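Local coordinates for protein predicted ATPase involved in replication control, Cdc46/Mcm family (Methanopyrus kandleri AV19, PDB 3F8T) that belongs to the MCM family of replicative helicases, which bind ATP and single-stranded DNA, but has degenerate nucleotide-binding motifs that make ATPase activity of its own doubtful, at residues D372-F376 with W485-A490. The protein carries 2 engineered substitutions. Coordinates in Å, arbitrary orientation, origin at the centre of the assembly. Numbering follows the deposited sequence.
Sequences DLIAF and WYLETA
Strand 373-376 is an outermost strand of the five-stranded parallel sheet (order 2-3-4-1-5) of a core with the AAA+ P-loop NTPase fold, and the C-terminal part of helix 473-489, from the AAA-lid region, crosses it obliquely. The strand is extended (phi/psi -144/142 at Leu373, -84/105 at Phe376), and its backbone pairs with strand 242-245 through Leu243 and Ala245. The axes of 373-376 and 485-489 approach to 8.0 Å at a crossing angle of 57°, with CA atoms 6.0 Å apart for Ile374-Tyr486 and 7.3 Å for Phe376-Thr489. No hydrogen bond joins the segments, which bury 374 Å²; the main side-chain contacts are apolar or aromatic.

At the centre, one face of the Tyr486 ring (chi1 156°, chi2 48°) covers Ile374 N and Leu373 CA, the latter a CH-pi contact 4.2 Å from the centroid, 17° off the normal. Ile374 CG1 touches Tyr486 CE1 at 3.5 Å, and Leu373 CD2 reaches Tyr486 CB at 4.0 Å. Phe376 (chi1 m, chi2 95°) points toward the helix; its CE1 meets the edge of the Tyr486 ring at CD1, 4.2 Å away, and Ala490 CB at 3.6 Å. Ala375 CA lies at the edge of the Trp485 ring (chi1 t, chi2 89°), 4.2 Å from CZ3.

The CA-to-CB bond of Asp372 points away from the helix, and its carboxylate salt-bridges Arg457, joining core to lid a second time. Ile374 O, 3.4 Å from Tyr486 CD1, and Phe376 N have no hydrogen-bond partner. Thr489, in the p rotamer, folds back on its own helix, OG1 donating to Trp485 O at 2.8 Å.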
loop_
_atom_site.group_PDB
_atom_site.type_symbol
_atom_site.label_atom_id
_atom_site.label_comp_id
_atom_site.label_asym_id
_atom_site.label_seq_id
_atom_site.Cartn_x
_atom_site.Cartn_y
_atom_site.Cartn_z
ATOM N N ASP A 372 -14.793 -12.722 -3.698
ATOM C CA ASP A 372 -14.437 -13.643 -4.774
ATOM C C ASP A 372 -14.505 -15.104 -4.324
ATOM O O ASP A 372 -14.889 -15.967 -5.085
ATOM C CB ASP A 372 -13.032 -13.326 -5.280
ATOM C CG ASP A 372 -12.946 -11.928 -5.923
ATOM O OD1 ASP A 372 -13.274 -11.816 -7.120
ATOM O OD2 ASP A 372 -12.554 -10.966 -5.228
ATOM N N LEU A 373 -14.086 -15.370 -3.097
ATOM C CA LEU A 373 -13.964 -16.737 -2.608
ATOM C C LEU A 373 -14.330 -16.801 -1.147
ATOM O O LEU A 373 -13.995 -15.906 -0.381
ATOM C CB LEU A 373 -12.523 -17.243 -2.748
ATOM C CG LEU A 373 -11.891 -17.297 -4.139
ATOM C CD1 LEU A 373 -10.382 -17.237 -4.063
ATOM C CD2 LEU A 373 -12.364 -18.526 -4.889
ATOM N N ILE A 374 -15.005 -17.879 -0.760
ATOM C CA ILE A 374 -15.174 -18.183 0.646
ATOM C C ILE A 374 -14.424 -19.473 0.924
ATOM O O ILE A 374 -14.637 -20.474 0.245
ATOM C CB ILE A 374 -16.657 -18.319 1.079
ATOM C CG1 ILE A 374 -17.466 -17.105 0.595
ATOM C CG2 ILE A 374 -16.717 -18.535 2.617
ATOM C CD1 ILE A 374 -18.965 -17.124 0.961
ATOM N N ALA A 375 -13.528 -19.421 1.895
ATOM C CA ALA A 375 -12.719 -20.571 2.280
ATOM C C ALA A 375 -13.294 -21.189 3.560
ATOM O O ALA A 375 -13.121 -20.651 4.670
ATOM C CB ALA A 375 -11.278 -20.144 2.470
ATOM N N PHE A 376 -14.015 -22.294 3.385
ATOM C CA PHE A 376 -14.632 -23.016 4.491
ATOM C C PHE A 376 -13.599 -23.942 5.083
ATOM O O PHE A 376 -13.255 -24.961 4.480
ATOM C CB PHE A 376 -15.859 -23.811 4.022
ATOM C CG PHE A 376 -16.940 -22.961 3.415
ATOM C CD1 PHE A 376 -17.016 -22.786 2.032
ATOM C CD2 PHE A 376 -17.880 -22.334 4.222
ATOM C CE1 PHE A 376 -18.002 -21.984 1.472
ATOM C CE2 PHE A 376 -18.862 -21.544 3.674
ATOM C CZ PHE A 376 -18.927 -21.364 2.296
ATOM N N TRP A 485 -13.898 -25.167 -6.348
ATOM C CA TRP A 485 -13.779 -25.716 -4.992
ATOM C C TRP A 485 -14.660 -24.933 -4.022
ATOM O O TRP A 485 -15.417 -25.531 -3.256
ATOM C CB TRP A 485 -12.317 -25.724 -4.540
ATOM C CG TRP A 485 -12.074 -26.317 -3.179
ATOM C CD1 TRP A 485 -11.820 -27.633 -2.880
ATOM C CD2 TRP A 485 -12.052 -25.614 -1.935
ATOM N NE1 TRP A 485 -11.648 -27.786 -1.519
ATOM C CE2 TRP A 485 -11.783 -26.561 -0.918
ATOM C CE3 TRP A 485 -12.241 -24.278 -1.576
ATOM C CZ2 TRP A 485 -11.694 -26.208 0.428
ATOM C CZ3 TRP A 485 -12.148 -23.924 -0.234
ATOM C CH2 TRP A 485 -11.873 -24.887 0.750
ATOM N N TYR A 486 -14.567 -23.602 -4.072
ATOM C CA TYR A 486 -15.444 -22.696 -3.312
ATOM C C TYR A 486 -16.932 -22.959 -3.570
ATOM O O TYR A 486 -17.730 -23.105 -2.631
ATOM C CB TYR A 486 -15.106 -21.230 -3.656
ATOM C CG TYR A 486 -16.236 -20.239 -3.427
ATOM C CD1 TYR A 486 -16.956 -20.250 -2.237
ATOM C CD2 TYR A 486 -16.570 -19.286 -4.388
ATOM C CE1 TYR A 486 -17.997 -19.360 -2.006
ATOM C CE2 TYR A 486 -17.631 -18.370 -4.167
ATOM C CZ TYR A 486 -18.328 -18.421 -2.962
ATOM O OH TYR A 486 -19.362 -17.540 -2.660
ATOM N N LEU A 487 -17.314 -22.988 -4.843
ATOM C CA LEU A 487 -18.722 -23.177 -5.207
ATOM C C LEU A 487 -19.267 -24.534 -4.739
ATOM O O LEU A 487 -20.417 -24.631 -4.273
ATOM C CB LEU A 487 -18.911 -23.020 -6.711
ATOM C CG LEU A 487 -18.681 -21.629 -7.316
ATOM C CD1 LEU A 487 -18.817 -21.718 -8.825
ATOM C CD2 LEU A 487 -19.627 -20.563 -6.746
ATOM N N GLU A 488 -18.433 -25.558 -4.854
ATOM C CA GLU A 488 -18.818 -26.917 -4.507
ATOM C C GLU A 488 -18.860 -27.143 -3.009
ATOM O O GLU A 488 -19.851 -27.665 -2.494
ATOM C CB GLU A 488 -17.937 -27.941 -5.235
ATOM C CG GLU A 488 -18.318 -28.053 -6.720
ATOM C CD GLU A 488 -17.223 -28.647 -7.618
ATOM O OE1 GLU A 488 -16.373 -29.417 -7.120
ATOM O OE2 GLU A 488 -17.237 -28.350 -8.839
ATOM N N THR A 489 -17.813 -26.715 -2.309
ATOM C CA THR A 489 -17.747 -26.856 -0.854
ATOM C C THR A 489 -18.816 -26.044 -0.123
ATOM O O THR A 489 -19.292 -26.458 0.941
ATOM C CB THR A 489 -16.361 -26.510 -0.297
ATOM O OG1 THR A 489 -16.058 -25.128 -0.565
ATOM C CG2 THR A 489 -15.301 -27.392 -0.938
ATOM N N ALA A 490 -19.205 -24.907 -0.705
ATOM C CA ALA A 490 -20.266 -24.054 -0.148
ATOM C C ALA A 490 -21.592 -24.796 0.053
ATOM O O ALA A 490 -22.365 -24.471 0.968
ATOM C CB ALA A 490 -20.489 -22.847 -1.031
#